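Local atomic coordinates of ATP-dependent DNA ligase (Mycobacterium tuberculosis, PDB entry 6NHZ), a protein that joins DNA ends in non-homologous end-joining repair, sealing double-strand breaks together with Ku in an ATP-dependent ligation reaction. Residues P10-H15 against G34-V39; E29-G34 against G164-R169; A108-Y113 against T122-R127. The protein carries 1 engineered substitution. All coordinates share one frame; numbering follows the deposited sequence.

Contact 1 (P10-H15 against G34-V39); sequences PMLATH and GYRLLV. With ATP (adenosine-5'-triphosphate), chain B.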
# COMPACT_ATOMS: atom_id res chain seq x y z
N PRO A 10 -11.62 -2.12 9.41
CA PRO A 10 -11.72 -1.02 8.44
C PRO A 10 -12.68 -1.33 7.30
O PRO A 10 -12.83 -2.48 6.87
CB PRO A 10 -10.29 -0.88 7.91
CG PRO A 10 -9.44 -1.69 8.84
CD PRO A 10 -10.31 -2.78 9.35
N MET A 11 -13.32 -0.28 6.80
CA MET A 11 -14.14 -0.34 5.60
C MET A 11 -13.25 -0.49 4.37
O MET A 11 -12.14 0.04 4.31
CB MET A 11 -14.99 0.92 5.48
CG MET A 11 -15.95 1.02 4.30
SD MET A 11 -17.10 2.37 4.64
CE MET A 11 -18.09 2.44 3.15
N LEU A 12 -13.76 -1.23 3.37
CA LEU A 12 -13.00 -1.56 2.17
C LEU A 12 -13.71 -1.05 0.92
O LEU A 12 -14.92 -0.86 0.91
CB LEU A 12 -12.79 -3.08 2.04
CG LEU A 12 -12.18 -3.69 3.31
CD1 LEU A 12 -12.21 -5.23 3.27
CD2 LEU A 12 -10.76 -3.19 3.49
N ALA A 13 -12.92 -0.81 -0.14
CA ALA A 13 -13.40 -0.25 -1.39
C ALA A 13 -13.51 -1.32 -2.47
O ALA A 13 -12.84 -2.34 -2.42
CB ALA A 13 -12.47 0.85 -1.91
N THR A 14 -14.29 -1.01 -3.49
CA THR A 14 -14.53 -1.90 -4.62
C THR A 14 -13.78 -1.41 -5.84
O THR A 14 -13.81 -0.21 -6.15
CB THR A 14 -16.04 -1.97 -4.91
OG1 THR A 14 -16.72 -2.36 -3.72
CG2 THR A 14 -16.33 -2.96 -6.02
N HIS A 15 -13.09 -2.32 -6.55
CA HIS A 15 -12.39 -1.91 -7.75
C HIS A 15 -13.37 -1.39 -8.79
O HIS A 15 -14.41 -2.01 -9.05
CB HIS A 15 -11.59 -3.08 -8.35
CG HIS A 15 -10.18 -3.17 -7.85
ND1 HIS A 15 -9.30 -2.12 -7.92
CD2 HIS A 15 -9.49 -4.21 -7.32
CE1 HIS A 15 -8.13 -2.49 -7.43
NE2 HIS A 15 -8.22 -3.76 -7.07
N GLY A 34 0.45 2.50 1.75
CA GLY A 34 1.06 2.35 3.07
C GLY A 34 0.45 1.19 3.80
O GLY A 34 0.12 0.17 3.18
N TYR A 35 0.31 1.34 5.11
CA TYR A 35 -0.32 0.35 5.97
C TYR A 35 -1.61 0.95 6.51
O TYR A 35 -1.60 2.05 7.07
CB TYR A 35 0.63 -0.03 7.11
CG TYR A 35 0.25 -1.19 8.00
CD1 TYR A 35 -0.18 -0.97 9.31
CD2 TYR A 35 0.35 -2.51 7.56
CE1 TYR A 35 -0.50 -2.02 10.15
CE2 TYR A 35 0.02 -3.57 8.40
CZ TYR A 35 -0.41 -3.31 9.70
OH TYR A 35 -0.73 -4.33 10.56
N ARG A 36 -2.72 0.23 6.33
CA ARG A 36 -4.01 0.70 6.84
C ARG A 36 -4.05 0.63 8.36
O ARG A 36 -3.68 -0.39 8.96
CB ARG A 36 -5.13 -0.14 6.23
CG ARG A 36 -6.54 0.31 6.58
CD ARG A 36 -6.91 1.59 5.85
NE ARG A 36 -8.30 1.96 6.10
CZ ARG A 36 -9.33 1.43 5.45
NH1 ARG A 36 -9.11 0.51 4.51
NH2 ARG A 36 -10.57 1.81 5.73
N LEU A 37 -4.49 1.72 9.01
CA LEU A 37 -4.55 1.75 10.47
C LEU A 37 -5.84 2.40 10.97
O LEU A 37 -6.29 3.41 10.43
CB LEU A 37 -3.38 2.54 11.07
CG LEU A 37 -1.99 1.93 11.17
CD1 LEU A 37 -1.09 2.95 11.89
CD2 LEU A 37 -2.05 0.60 11.90
N LEU A 38 -6.40 1.82 12.03
CA LEU A 38 -7.39 2.49 12.86
C LEU A 38 -6.67 3.00 14.10
O LEU A 38 -5.80 2.32 14.64
CB LEU A 38 -8.52 1.55 13.26
CG LEU A 38 -9.31 0.98 12.08
CD1 LEU A 38 -10.26 -0.14 12.51
CD2 LEU A 38 -10.04 2.11 11.40
N VAL A 39 -7.03 4.20 14.54
CA VAL A 39 -6.30 4.87 15.60
C VAL A 39 -7.30 5.32 16.65
O VAL A 39 -8.29 5.99 16.31
CB VAL A 39 -5.50 6.07 15.07
CG1 VAL A 39 -4.93 6.86 16.25
CG2 VAL A 39 -4.39 5.60 14.11
PG ATP B . -7.89 -4.59 -0.39
O1G ATP B . -8.97 -3.67 -0.90
O2G ATP B . -8.42 -5.92 0.06
O3G ATP B . -6.93 -3.96 0.59
PB ATP B . -5.48 -4.62 -2.01
O1B ATP B . -5.21 -5.16 -3.40
O2B ATP B . -4.56 -4.90 -0.86
O3B ATP B . -7.01 -5.04 -1.68
PA ATP B . -5.60 -2.17 -3.48
O1A ATP B . -6.48 -2.84 -4.51
O2A ATP B . -4.19 -1.77 -3.83
O3A ATP B . -5.59 -3.02 -2.12
O5' ATP B . -6.34 -0.87 -2.87
C5' ATP B . -5.53 0.09 -2.21
C4' ATP B . -5.45 -0.23 -0.72
O4' ATP B . -4.98 0.89 0.05
C3' ATP B . -6.79 -0.58 -0.14
O3' ATP B . -6.59 -1.46 0.96
C2' ATP B . -7.27 0.72 0.44
O2' ATP B . -8.25 0.45 1.45
C1' ATP B . -5.99 1.34 0.98
N9 ATP B . -6.08 2.81 0.86
C8 ATP B . -5.13 3.61 0.35
N7 ATP B . -5.53 4.91 0.37
C5 ATP B . -6.76 4.94 0.89
C6 ATP B . -7.77 5.98 1.20
N6 ATP B . -7.55 7.28 0.92
N1 ATP B . -8.92 5.57 1.75
C2 ATP B . -9.19 4.28 2.03
N3 ATP B . -8.33 3.28 1.78
C4 ATP B . -7.12 3.55 1.22
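Arg36 reaches across from the strand of 34-39 to the backbone of Met11, in a buried contact between the two sheets of the nucleotidyltransferase domain, the ATP-binding fold of DNA ligases. Strand 12-15 belongs to the mixed sheet and strand 35-42 to the antiparallel one, and the nucleotide lies between them. The two strands do not pair here; what bridges them is side chain against backbone. Arg36 leaves its strand with CG anti to the backbone N and bends at chi2 (73°), which carries the guanidinium over to the carbonyl of Met11. Arg36 NH2 makes the principal bond, 2.8 Å to Met11 O, at 152° and onto a lone pair in the carbonyl plane; Arg36 NH1 adds a weak second bond to the same oxygen at 3.1 Å. NH2 also forms a salt bridge with Asp78 on strand 74-82, a second hold on the plane of the group. Pro10 CB sits over the centre of one face, 3.5 Å from Arg36 NH2, while ATP N3 lies over the other, offset toward the rim. The arginine is thus layered between a proline and the adenine, and its rotation is fixed by bonds at the edge and packing on both faces. Further along the strand, Leu38 extends the apolar part of the contact: its CD1 comes 4.1 Å from Pro10 CG. Both segments also reach the ATP: His15 NE2 stands 3.2 Å from the alpha-phosphate oxygen O1A of ATP, and Arg36 NH1 lies 3.2 Å from the ribose O2'.

Contact 2 (E29-G34 against G164-R169); sequences EGMWDG and GVIAKR. Engineered in segment 29-34: Met31 (natural residue Lys). With ATP (adenosine-5'-triphosphate), chain B.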
# COMPACT_ATOMS: atom_id res chain seq x y z
N GLU A 29 -10.42 11.02 -2.97
CA GLU A 29 -9.19 10.99 -2.19
C GLU A 29 -8.04 10.38 -3.00
O GLU A 29 -8.25 9.50 -3.83
CB GLU A 29 -9.37 10.17 -0.92
CG GLU A 29 -10.37 10.75 0.07
CD GLU A 29 -10.41 9.96 1.36
OE1 GLU A 29 -9.42 9.26 1.65
OE2 GLU A 29 -11.42 10.04 2.08
N GLY A 30 -6.82 10.81 -2.70
CA GLY A 30 -5.67 10.07 -3.17
C GLY A 30 -5.57 8.70 -2.51
O GLY A 30 -5.98 8.50 -1.36
N MET A 31 -5.03 7.74 -3.26
CA MET A 31 -4.81 6.39 -2.75
C MET A 31 -3.37 6.28 -2.27
O MET A 31 -2.44 6.48 -3.06
CB MET A 31 -5.10 5.35 -3.83
CG MET A 31 -4.85 3.92 -3.38
SD MET A 31 -4.99 2.71 -4.77
CE MET A 31 -6.71 2.90 -5.21
N TRP A 32 -3.19 5.98 -0.97
CA TRP A 32 -1.90 6.02 -0.28
C TRP A 32 -1.36 4.60 -0.13
O TRP A 32 -2.01 3.75 0.51
CB TRP A 32 -2.03 6.70 1.10
CG TRP A 32 -2.85 7.96 1.06
CD1 TRP A 32 -3.94 8.26 1.82
CD2 TRP A 32 -2.66 9.08 0.18
NE1 TRP A 32 -4.44 9.50 1.46
CE2 TRP A 32 -3.66 10.01 0.45
CE3 TRP A 32 -1.72 9.37 -0.82
CZ2 TRP A 32 -3.76 11.22 -0.23
CZ3 TRP A 32 -1.82 10.57 -1.50
CH2 TRP A 32 -2.83 11.48 -1.20
N ASP A 33 -0.20 4.32 -0.72
CA ASP A 33 0.39 2.99 -0.61
C ASP A 33 1.14 2.92 0.70
O ASP A 33 2.33 3.25 0.77
CB ASP A 33 1.31 2.69 -1.79
CG ASP A 33 1.52 1.21 -1.99
OD1 ASP A 33 1.01 0.41 -1.18
OD2 ASP A 33 2.22 0.83 -2.95
N GLY A 34 0.45 2.50 1.75
CA GLY A 34 1.06 2.35 3.07
C GLY A 34 0.45 1.19 3.80
O GLY A 34 0.12 0.17 3.18
N GLY A 164 -3.41 5.93 -7.14
CA GLY A 164 -4.74 5.93 -7.72
C GLY A 164 -5.61 6.91 -6.95
O GLY A 164 -5.11 7.80 -6.26
N VAL A 165 -6.92 6.71 -7.09
CA VAL A 165 -7.93 7.50 -6.38
C VAL A 165 -8.89 6.54 -5.69
O VAL A 165 -9.21 5.47 -6.23
CB VAL A 165 -8.73 8.41 -7.36
CG1 VAL A 165 -10.01 8.96 -6.68
CG2 VAL A 165 -7.86 9.53 -7.91
N ILE A 166 -9.38 6.92 -4.52
CA ILE A 166 -10.56 6.28 -3.96
C ILE A 166 -11.67 7.33 -3.86
O ILE A 166 -11.51 8.36 -3.18
CB ILE A 166 -10.28 5.62 -2.61
CG1 ILE A 166 -9.09 4.65 -2.75
CG2 ILE A 166 -11.55 4.92 -2.09
CD1 ILE A 166 -9.08 3.57 -1.69
N ALA A 167 -12.75 7.08 -4.59
CA ALA A 167 -13.96 7.88 -4.55
C ALA A 167 -14.87 7.33 -3.46
O ALA A 167 -15.20 6.14 -3.45
CB ALA A 167 -14.67 7.82 -5.90
N LYS A 168 -15.28 8.20 -2.55
CA LYS A 168 -16.17 7.80 -1.47
C LYS A 168 -17.45 8.61 -1.59
O LYS A 168 -17.40 9.84 -1.70
CB LYS A 168 -15.49 8.02 -0.11
CG LYS A 168 -14.12 7.30 -0.02
CD LYS A 168 -13.44 7.47 1.32
CE LYS A 168 -12.09 6.78 1.32
NZ LYS A 168 -11.33 7.06 2.59
N ARG A 169 -18.60 7.92 -1.62
CA ARG A 169 -19.85 8.63 -1.84
C ARG A 169 -20.12 9.55 -0.65
O ARG A 169 -20.05 9.13 0.50
CB ARG A 169 -21.02 7.67 -2.07
CG ARG A 169 -22.01 8.16 -3.14
CD ARG A 169 -23.18 7.14 -3.41
NE ARG A 169 -23.81 6.70 -2.17
CZ ARG A 169 -23.89 5.44 -1.75
NH1 ARG A 169 -23.39 4.45 -2.48
NH2 ARG A 169 -24.46 5.17 -0.58
PG ATP B . -7.89 -4.59 -0.39
O1G ATP B . -8.97 -3.67 -0.90
O2G ATP B . -8.42 -5.92 0.06
O3G ATP B . -6.93 -3.96 0.59
PB ATP B . -5.48 -4.62 -2.01
O1B ATP B . -5.21 -5.16 -3.40
O2B ATP B . -4.56 -4.90 -0.86
O3B ATP B . -7.01 -5.04 -1.68
PA ATP B . -5.60 -2.17 -3.48
O1A ATP B . -6.48 -2.84 -4.51
O2A ATP B . -4.19 -1.77 -3.83
O3A ATP B . -5.59 -3.02 -2.12
O5' ATP B . -6.34 -0.87 -2.87
C5' ATP B . -5.53 0.09 -2.21
C4' ATP B . -5.45 -0.23 -0.72
O4' ATP B . -4.98 0.89 0.05
C3' ATP B . -6.79 -0.58 -0.14
O3' ATP B . -6.59 -1.46 0.96
C2' ATP B . -7.27 0.72 0.44
O2' ATP B . -8.25 0.45 1.45
C1' ATP B . -5.99 1.34 0.98
N9 ATP B . -6.08 2.81 0.86
C8 ATP B . -5.13 3.61 0.35
N7 ATP B . -5.53 4.91 0.37
C5 ATP B . -6.76 4.94 0.89
C6 ATP B . -7.77 5.98 1.20
N6 ATP B . -7.55 7.28 0.92
N1 ATP B . -8.92 5.57 1.75
C2 ATP B . -9.19 4.28 2.03
N3 ATP B . -8.33 3.28 1.78
C4 ATP B . -7.12 3.55 1.22
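Glu29 and Ile166 form an antiparallel hydrogen-bonded pair in the mixed sheet of the nucleotidyltransferase domain, just where strand 26-30 runs into motif I, the KxDG element of this ligase family. Glu29 N donates a hydrogen bond to Ile166 O and Ile166 N donates one back to Glu29 O, each 2.9 Å. Next along, Gly30 faces Val165 in a non-hydrogen-bonded pair, and Met31 N then donates to Gly164 O. Met31 is an engineered substitution for the motif lysine, which in this family takes the AMP; its CE packs on Ile166 CG1.

The adenine edge is read by polar groups, consistent with selection for adenine. ATP N6 gives one hydrogen bond to Glu29 OE1 (2.8 Å, 175°) and a second to Gly30 O, so both amino hydrogens are taken by this strand. Trp32 N donates to ATP N7 and Lys168 NZ donates to ATP N1. The lysine chain, extended beyond CG, also forms a salt bridge with Glu29, although its bonds to the two carboxylate oxygens are weak. Glu29 OE2 has a stronger partner in Tyr124 OH. Against the adenine, Ile166 CD1 comes to 3.5 Å from ATP C4.

Contact 3 (A108-Y113 against T122-R127); sequences AFDLLY and TRYQDR. With ATP (adenosine-5'-triphosphate), chain B.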
# COMPACT_ATOMS: atom_id res chain seq x y z
N ALA A 108 -4.67 10.80 7.90
CA ALA A 108 -6.02 10.43 8.33
C ALA A 108 -7.03 10.74 7.25
O ALA A 108 -6.96 11.80 6.61
CB ALA A 108 -6.40 11.17 9.62
N PHE A 109 -7.97 9.81 7.01
CA PHE A 109 -9.03 10.09 6.06
C PHE A 109 -10.43 9.74 6.57
O PHE A 109 -11.39 9.86 5.79
CB PHE A 109 -8.77 9.39 4.70
CG PHE A 109 -8.41 7.92 4.79
CD1 PHE A 109 -9.31 6.96 5.27
CD2 PHE A 109 -7.17 7.48 4.31
CE1 PHE A 109 -8.98 5.59 5.31
CE2 PHE A 109 -6.82 6.12 4.35
CZ PHE A 109 -7.73 5.17 4.85
N ASP A 110 -10.60 9.34 7.83
CA ASP A 110 -11.94 9.29 8.38
C ASP A 110 -11.90 9.54 9.88
O ASP A 110 -10.86 9.41 10.53
CB ASP A 110 -12.66 7.96 8.08
CG ASP A 110 -14.11 8.17 7.67
OD1 ASP A 110 -14.78 9.08 8.23
OD2 ASP A 110 -14.59 7.43 6.77
N LEU A 111 -13.06 9.89 10.41
CA LEU A 111 -13.28 10.11 11.83
C LEU A 111 -14.48 9.27 12.22
O LEU A 111 -15.58 9.50 11.71
CB LEU A 111 -13.52 11.59 12.13
CG LEU A 111 -13.76 11.96 13.59
CD1 LEU A 111 -12.52 11.65 14.43
CD2 LEU A 111 -14.14 13.44 13.72
N LEU A 112 -14.27 8.31 13.11
CA LEU A 112 -15.29 7.33 13.47
C LEU A 112 -15.91 7.59 14.83
O LEU A 112 -16.93 6.99 15.15
CB LEU A 112 -14.69 5.93 13.46
CG LEU A 112 -14.04 5.55 12.13
CD1 LEU A 112 -13.62 4.08 12.12
CD2 LEU A 112 -15.00 5.85 10.99
N TYR A 113 -15.31 8.46 15.64
CA TYR A 113 -15.77 8.69 17.00
C TYR A 113 -15.16 9.99 17.48
O TYR A 113 -13.97 10.20 17.27
CB TYR A 113 -15.33 7.54 17.90
CG TYR A 113 -15.69 7.68 19.37
CD1 TYR A 113 -14.88 8.40 20.25
CD2 TYR A 113 -16.83 7.05 19.89
CE1 TYR A 113 -15.19 8.49 21.60
CE2 TYR A 113 -17.15 7.15 21.24
CZ TYR A 113 -16.32 7.87 22.08
OH TYR A 113 -16.65 7.95 23.42
N THR A 122 -23.12 8.47 10.49
CA THR A 122 -23.09 9.83 9.99
C THR A 122 -22.52 9.81 8.57
O THR A 122 -21.57 9.06 8.30
CB THR A 122 -22.23 10.71 10.90
OG1 THR A 122 -22.78 10.73 12.22
CG2 THR A 122 -22.16 12.13 10.39
N ARG A 123 -23.11 10.61 7.68
CA ARG A 123 -22.66 10.65 6.28
C ARG A 123 -21.20 11.07 6.17
O ARG A 123 -20.69 11.86 6.96
CB ARG A 123 -23.52 11.61 5.47
CG ARG A 123 -24.98 11.17 5.30
CD ARG A 123 -25.83 12.30 4.71
NE ARG A 123 -25.44 13.61 5.22
CZ ARG A 123 -26.23 14.68 5.23
NH1 ARG A 123 -27.47 14.59 4.76
NH2 ARG A 123 -25.79 15.83 5.72
N TYR A 124 -20.53 10.54 5.14
CA TYR A 124 -19.12 10.86 4.92
C TYR A 124 -18.90 12.37 4.90
O TYR A 124 -17.96 12.88 5.53
CB TYR A 124 -18.64 10.23 3.60
CG TYR A 124 -17.23 10.65 3.18
CD1 TYR A 124 -16.14 9.83 3.45
CD2 TYR A 124 -17.00 11.86 2.52
CE1 TYR A 124 -14.85 10.20 3.09
CE2 TYR A 124 -15.70 12.25 2.16
CZ TYR A 124 -14.64 11.40 2.44
OH TYR A 124 -13.36 11.76 2.09
N GLN A 125 -19.74 13.09 4.16
CA GLN A 125 -19.59 14.54 4.06
C GLN A 125 -19.46 15.20 5.43
O GLN A 125 -18.65 16.11 5.62
CB GLN A 125 -20.80 15.13 3.33
CG GLN A 125 -20.75 16.63 3.21
CD GLN A 125 -20.08 17.07 1.92
OE1 GLN A 125 -19.75 16.23 1.08
NE2 GLN A 125 -19.87 18.37 1.77
N ASP A 126 -20.26 14.73 6.39
CA ASP A 126 -20.27 15.31 7.73
C ASP A 126 -19.11 14.80 8.58
O ASP A 126 -18.52 15.57 9.34
CB ASP A 126 -21.62 15.02 8.39
CG ASP A 126 -22.77 15.70 7.67
OD1 ASP A 126 -22.61 16.88 7.29
OD2 ASP A 126 -23.83 15.07 7.47
N ARG A 127 -18.76 13.51 8.47
CA ARG A 127 -17.58 13.00 9.16
C ARG A 127 -16.34 13.77 8.75
O ARG A 127 -15.49 14.11 9.59
CB ARG A 127 -17.38 11.51 8.87
CG ARG A 127 -18.56 10.63 9.27
CD ARG A 127 -18.16 9.16 9.41
NE ARG A 127 -17.43 8.63 8.25
CZ ARG A 127 -18.00 8.11 7.17
NH1 ARG A 127 -19.33 8.07 7.06
NH2 ARG A 127 -17.26 7.63 6.18
PG ATP B . -7.89 -4.59 -0.39
O1G ATP B . -8.97 -3.67 -0.90
O2G ATP B . -8.42 -5.92 0.06
O3G ATP B . -6.93 -3.96 0.59
PB ATP B . -5.48 -4.62 -2.01
O1B ATP B . -5.21 -5.16 -3.40
O2B ATP B . -4.56 -4.90 -0.86
O3B ATP B . -7.01 -5.04 -1.68
PA ATP B . -5.60 -2.17 -3.48
O1A ATP B . -6.48 -2.84 -4.51
O2A ATP B . -4.19 -1.77 -3.83
O3A ATP B . -5.59 -3.02 -2.12
O5' ATP B . -6.34 -0.87 -2.87
C5' ATP B . -5.53 0.09 -2.21
C4' ATP B . -5.45 -0.23 -0.72
O4' ATP B . -4.98 0.89 0.05
C3' ATP B . -6.79 -0.58 -0.14
O3' ATP B . -6.59 -1.46 0.96
C2' ATP B . -7.27 0.72 0.44
O2' ATP B . -8.25 0.45 1.45
C1' ATP B . -5.99 1.34 0.98
N9 ATP B . -6.08 2.81 0.86
C8 ATP B . -5.13 3.61 0.35
N7 ATP B . -5.53 4.91 0.37
C5 ATP B . -6.76 4.94 0.89
C6 ATP B . -7.77 5.98 1.20
N6 ATP B . -7.55 7.28 0.92
N1 ATP B . -8.92 5.57 1.75
C2 ATP B . -9.19 4.28 2.03
N3 ATP B . -8.33 3.28 1.78
C4 ATP B . -7.12 3.55 1.22
O HOH W 1 -15.32 11.40 6.11
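Segment 108-113 of strand 105-114 passes the first turn of helix 124-135 with Leu111 and Arg127 nearest, their CA atoms 5.8 Å apart, and a classic beta bulge at Phe109 and Asp110, both facing Asp78, lies within the strand at the point of contact. The main link across it is a salt bridge between Asp110 and Arg127. Arg127 grips the carboxylate side-on with two nitrogens: Arg127 NE meets Asp110 OD1 at 2.7 Å and Arg127 NH2 meets Asp110 OD2 at 2.7 Å, the latter on the syn lone pair. Both bonds are nearly straight, and the carboxylate and guanidinium planes lie only 27° apart. A bend at chi3 (-51°) turns the arginine's head onto the strand. On the helix side, Arg127 NH1 donates to Thr122 O at 2.7 Å, close to the guanidinium plane, and it has a further partner in Ser172 O. Asp110 OD1 is likewise shared, accepting from Leu111 N on its anti side at 2.9 Å, and a water links it to Tyr124 O. Beside the salt bridge, Arg127 CD rests 3.5 Å from Leu111 O, a buried carbonyl oxygen with no hydrogen-bonding partner in the model. Phe109, the other bulge residue, turns to the nucleotide and lays one ring face over the adenine, with N1 over the ring centre and Phe109 CE2 3.3 Å from ATP C6. With every nitrogen of the guanidinium bonded and both carboxylate oxygens taken, the pair is probably held in its charged form despite burial, and it joins the helix start to the bulge, probably helping to hold the adenine-stacking phenylalanine in place.

From the N terminus the chain first lays down 10-15, then 29-34, and only afterwards returns as 34-39 to complete contact 1. Contact 2, already begun at 29-34, stays open until 164-169, so these two alternate along the chain and overlap at Gly34. Contact 3, a short closure of neighbouring strand and helix, lies wholly within the long excursion of contact 2. Contact 1 ties the mixed sheet to the antiparallel one, contact 2 pairs strands inside the mixed sheet, and contact 3 fastens a helix to the antiparallel sheet. Arg36 meets Phe109 and Lys168 meets Tyr124, and Phe109 is where contact 3 reaches the ATP that contacts 1 and 2 also touch.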